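Local coordinates for protein probable ATP-dependent kinase TDA10 (Saccharomyces cerevisiae, PDB 1ODF) that probably acts as an ATP-dependent kinase whose substrate is not yet known, and structurally resembles bacterial pantothenate kinase, at residues 13-24 and 51-59. Sequence-based numbering, arbitrary orientation.
Sequences IEFLDKYIPEWF and IYNHLMEKY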
# COMPACT_ATOMS: atom_id res chain seq x y z
N ILE A 13 -11.11 11.90 -7.44
CA ILE A 13 -10.96 13.35 -7.43
C ILE A 13 -12.20 13.98 -6.83
O ILE A 13 -12.12 14.94 -6.06
CB ILE A 13 -10.75 13.90 -8.86
CG1 ILE A 13 -9.37 13.49 -9.39
CG2 ILE A 13 -10.89 15.43 -8.86
CD1 ILE A 13 -9.07 14.00 -10.78
N GLU A 14 -13.35 13.45 -7.21
CA GLU A 14 -14.63 13.92 -6.72
C GLU A 14 -14.62 13.83 -5.18
O GLU A 14 -14.89 14.82 -4.48
CB GLU A 14 -15.73 13.03 -7.31
CG GLU A 14 -17.12 13.18 -6.73
CD GLU A 14 -18.11 12.26 -7.42
OE1 GLU A 14 -18.32 12.42 -8.65
OE2 GLU A 14 -18.68 11.37 -6.74
N PHE A 15 -14.30 12.65 -4.68
CA PHE A 15 -14.23 12.39 -3.25
C PHE A 15 -13.22 13.30 -2.53
O PHE A 15 -13.54 13.90 -1.51
CB PHE A 15 -13.88 10.91 -3.04
CG PHE A 15 -13.43 10.56 -1.64
CD1 PHE A 15 -12.09 10.31 -1.37
CD2 PHE A 15 -14.36 10.44 -0.60
CE1 PHE A 15 -11.68 9.93 -0.08
CE2 PHE A 15 -13.96 10.06 0.69
CZ PHE A 15 -12.62 9.80 0.95
N LEU A 16 -12.01 13.41 -3.07
CA LEU A 16 -10.98 14.22 -2.43
C LEU A 16 -11.19 15.73 -2.52
O LEU A 16 -10.83 16.45 -1.59
CB LEU A 16 -9.59 13.86 -2.97
CG LEU A 16 -9.09 12.47 -2.56
CD1 LEU A 16 -7.70 12.21 -3.15
CD2 LEU A 16 -9.07 12.36 -1.04
N ASP A 17 -11.77 16.20 -3.62
CA ASP A 17 -12.01 17.63 -3.80
C ASP A 17 -13.07 18.14 -2.84
O ASP A 17 -13.24 19.35 -2.67
CB ASP A 17 -12.42 17.94 -5.25
CG ASP A 17 -11.23 18.04 -6.19
OD1 ASP A 17 -10.08 17.89 -5.73
OD2 ASP A 17 -11.46 18.27 -7.40
N LYS A 18 -13.80 17.22 -2.22
CA LYS A 18 -14.81 17.60 -1.25
C LYS A 18 -14.21 17.51 0.15
O LYS A 18 -14.28 18.47 0.94
CB LYS A 18 -16.04 16.68 -1.32
CG LYS A 18 -16.91 16.74 -0.06
CD LYS A 18 -18.14 15.84 -0.13
CE LYS A 18 -18.87 15.78 1.23
NZ LYS A 18 -19.33 17.11 1.73
N TYR A 19 -13.60 16.37 0.45
CA TYR A 19 -13.05 16.16 1.77
C TYR A 19 -11.77 16.87 2.18
O TYR A 19 -11.63 17.26 3.34
CB TYR A 19 -12.91 14.65 2.04
CG TYR A 19 -14.25 13.99 2.28
CD1 TYR A 19 -15.01 13.48 1.22
CD2 TYR A 19 -14.79 13.93 3.56
CE1 TYR A 19 -16.28 12.92 1.44
CE2 TYR A 19 -16.05 13.38 3.79
CZ TYR A 19 -16.79 12.88 2.73
OH TYR A 19 -18.02 12.33 2.97
N ILE A 20 -10.83 17.06 1.25
CA ILE A 20 -9.60 17.74 1.60
C ILE A 20 -9.87 19.19 2.03
O ILE A 20 -9.39 19.63 3.08
CB ILE A 20 -8.57 17.67 0.45
CG1 ILE A 20 -7.99 16.24 0.40
CG2 ILE A 20 -7.45 18.69 0.67
CD1 ILE A 20 -7.03 15.97 -0.75
N PRO A 21 -10.67 19.93 1.24
CA PRO A 21 -10.97 21.31 1.62
C PRO A 21 -11.66 21.36 2.99
O PRO A 21 -11.41 22.25 3.80
CB PRO A 21 -11.87 21.79 0.49
CG PRO A 21 -11.32 21.02 -0.70
CD PRO A 21 -11.17 19.64 -0.11
N GLU A 22 -12.53 20.38 3.24
CA GLU A 22 -13.23 20.29 4.52
C GLU A 22 -12.25 20.02 5.67
O GLU A 22 -12.48 20.44 6.80
CB GLU A 22 -14.32 19.22 4.45
CG GLU A 22 -15.61 19.73 3.79
CD GLU A 22 -16.68 18.65 3.62
OE1 GLU A 22 -16.67 17.65 4.37
OE2 GLU A 22 -17.54 18.81 2.72
N TRP A 23 -11.17 19.31 5.38
CA TRP A 23 -10.17 19.05 6.40
C TRP A 23 -9.41 20.35 6.70
O TRP A 23 -9.14 20.68 7.85
CB TRP A 23 -9.20 17.97 5.93
CG TRP A 23 -7.88 17.98 6.69
CD1 TRP A 23 -6.68 18.47 6.24
CD2 TRP A 23 -7.65 17.47 8.00
NE1 TRP A 23 -5.71 18.28 7.20
CE2 TRP A 23 -6.27 17.67 8.29
CE3 TRP A 23 -8.47 16.86 8.97
CZ2 TRP A 23 -5.69 17.28 9.51
CZ3 TRP A 23 -7.90 16.47 10.18
CH2 TRP A 23 -6.52 16.68 10.44
N PHE A 24 -9.06 21.10 5.65
CA PHE A 24 -8.34 22.36 5.82
C PHE A 24 -9.20 23.41 6.54
O PHE A 24 -8.68 24.26 7.26
CB PHE A 24 -7.87 22.88 4.45
CG PHE A 24 -6.71 22.10 3.89
CD1 PHE A 24 -6.58 21.91 2.51
CD2 PHE A 24 -5.73 21.58 4.73
CE1 PHE A 24 -5.49 21.19 1.98
CE2 PHE A 24 -4.64 20.86 4.21
CZ PHE A 24 -4.52 20.67 2.84
N ILE A 51 -3.24 11.51 -8.29
CA ILE A 51 -3.77 12.35 -7.23
C ILE A 51 -2.65 13.25 -6.69
O ILE A 51 -2.85 14.44 -6.43
CB ILE A 51 -4.38 11.50 -6.09
CG1 ILE A 51 -5.67 10.83 -6.60
CG2 ILE A 51 -4.69 12.35 -4.88
CD1 ILE A 51 -6.67 11.82 -7.19
N TYR A 52 -1.45 12.67 -6.54
CA TYR A 52 -0.30 13.42 -6.07
C TYR A 52 -0.16 14.64 -6.96
O TYR A 52 -0.14 15.77 -6.47
CB TYR A 52 0.97 12.57 -6.19
CG TYR A 52 2.25 13.27 -5.74
CD1 TYR A 52 3.41 13.20 -6.51
CD2 TYR A 52 2.31 13.96 -4.52
CE1 TYR A 52 4.60 13.79 -6.08
CE2 TYR A 52 3.50 14.55 -4.09
CZ TYR A 52 4.64 14.46 -4.88
OH TYR A 52 5.82 15.03 -4.46
N ASN A 53 -0.07 14.42 -8.26
CA ASN A 53 0.07 15.52 -9.21
C ASN A 53 -1.10 16.49 -9.12
O ASN A 53 -0.90 17.71 -9.16
CB ASN A 53 0.20 15.00 -10.64
CG ASN A 53 1.52 14.27 -10.86
OD1 ASN A 53 2.57 14.72 -10.41
ND2 ASN A 53 1.47 13.15 -11.58
N HIS A 54 -2.30 15.95 -9.01
CA HIS A 54 -3.52 16.76 -8.90
C HIS A 54 -3.38 17.76 -7.75
O HIS A 54 -3.64 18.95 -7.92
CB HIS A 54 -4.71 15.83 -8.67
CG HIS A 54 -6.03 16.54 -8.52
ND1 HIS A 54 -6.68 17.15 -9.57
CD2 HIS A 54 -6.85 16.67 -7.44
CE1 HIS A 54 -7.84 17.63 -9.15
NE2 HIS A 54 -7.97 17.35 -7.87
N LEU A 55 -2.97 17.27 -6.59
CA LEU A 55 -2.80 18.10 -5.39
C LEU A 55 -1.63 19.07 -5.50
O LEU A 55 -1.69 20.20 -4.99
CB LEU A 55 -2.63 17.20 -4.16
CG LEU A 55 -3.85 16.32 -3.85
CD1 LEU A 55 -3.55 15.37 -2.69
CD2 LEU A 55 -5.03 17.22 -3.52
N MET A 56 -0.57 18.62 -6.17
CA MET A 56 0.61 19.44 -6.37
C MET A 56 0.24 20.63 -7.22
O MET A 56 0.76 21.73 -7.04
CB MET A 56 1.68 18.62 -7.09
CG MET A 56 2.28 17.52 -6.26
SD MET A 56 3.85 18.02 -5.52
CE MET A 56 4.98 17.42 -6.78
N GLU A 57 -0.66 20.41 -8.17
CA GLU A 57 -1.10 21.48 -9.06
C GLU A 57 -2.13 22.38 -8.38
O GLU A 57 -2.09 23.59 -8.55
CB GLU A 57 -1.70 20.91 -10.34
CG GLU A 57 -0.71 20.11 -11.18
CD GLU A 57 -1.33 19.60 -12.47
OE1 GLU A 57 -2.36 18.89 -12.39
OE2 GLU A 57 -0.78 19.91 -13.55
N LYS A 58 -3.03 21.78 -7.62
CA LYS A 58 -4.06 22.55 -6.93
C LYS A 58 -3.50 23.44 -5.82
O LYS A 58 -3.72 24.64 -5.81
CB LYS A 58 -5.12 21.62 -6.34
CG LYS A 58 -5.96 20.86 -7.37
CD LYS A 58 -7.43 21.23 -7.24
CE LYS A 58 -7.96 20.96 -5.84
NZ LYS A 58 -9.33 21.50 -5.64
N TYR A 59 -2.75 22.84 -4.90
CA TYR A 59 -2.20 23.57 -3.77
C TYR A 59 -0.77 24.05 -3.94
O TYR A 59 -0.30 24.91 -3.19
CB TYR A 59 -2.33 22.71 -2.51
CG TYR A 59 -3.77 22.36 -2.20
CD1 TYR A 59 -4.34 21.17 -2.66
CD2 TYR A 59 -4.59 23.25 -1.49
CE1 TYR A 59 -5.69 20.88 -2.43
CE2 TYR A 59 -5.93 22.97 -1.26
CZ TYR A 59 -6.48 21.79 -1.73
OH TYR A 59 -7.82 21.54 -1.49
O HOH W 1 -8.96 19.75 -3.07
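In this P-loop kinase fold, helix 44-59, which follows the predicted ATP-binding loop, packs beside helix 8-24 on the central sheet. The axes of segments 13-24 and 51-59 cross at -41° and pass 11.7 Å apart, and side chains make the contact. On the sheet side, Ile20 CD1 meets Leu55 CD2 tip to tip at 3.6 Å, over Ile34, Ile155 and Ile157. Leu16 CD1 presses on Ile51 CG2 at 3.5 Å, a tight carbon contact. On the outer side, His54 NE2 donates to the syn lone pair of Asp17 OD1 at 3.1 Å. The bond is nearly straight, and the carboxylate and imidazole are almost coplanar. With His54 CG anti to the backbone N (chi1 179°), Ile13 CD1 lies over one ring face toward the rim and Lys58 CG over the centre of the other. Lys58 NZ adds a long salt bridge to Asp17 OD1. An asparagine in place of Asp17 would probably deprive Lys58 of this nearby negative charge and leave His54 NE2 facing a neutral amide. Phe24 and Tyr59 make a T-shaped pair, the Phe24 edge toward the Tyr59 face. A water 2.6 Å from Tyr59 OH weakly donates to Asp17 OD1 and weakly accepts from Lys58 NZ.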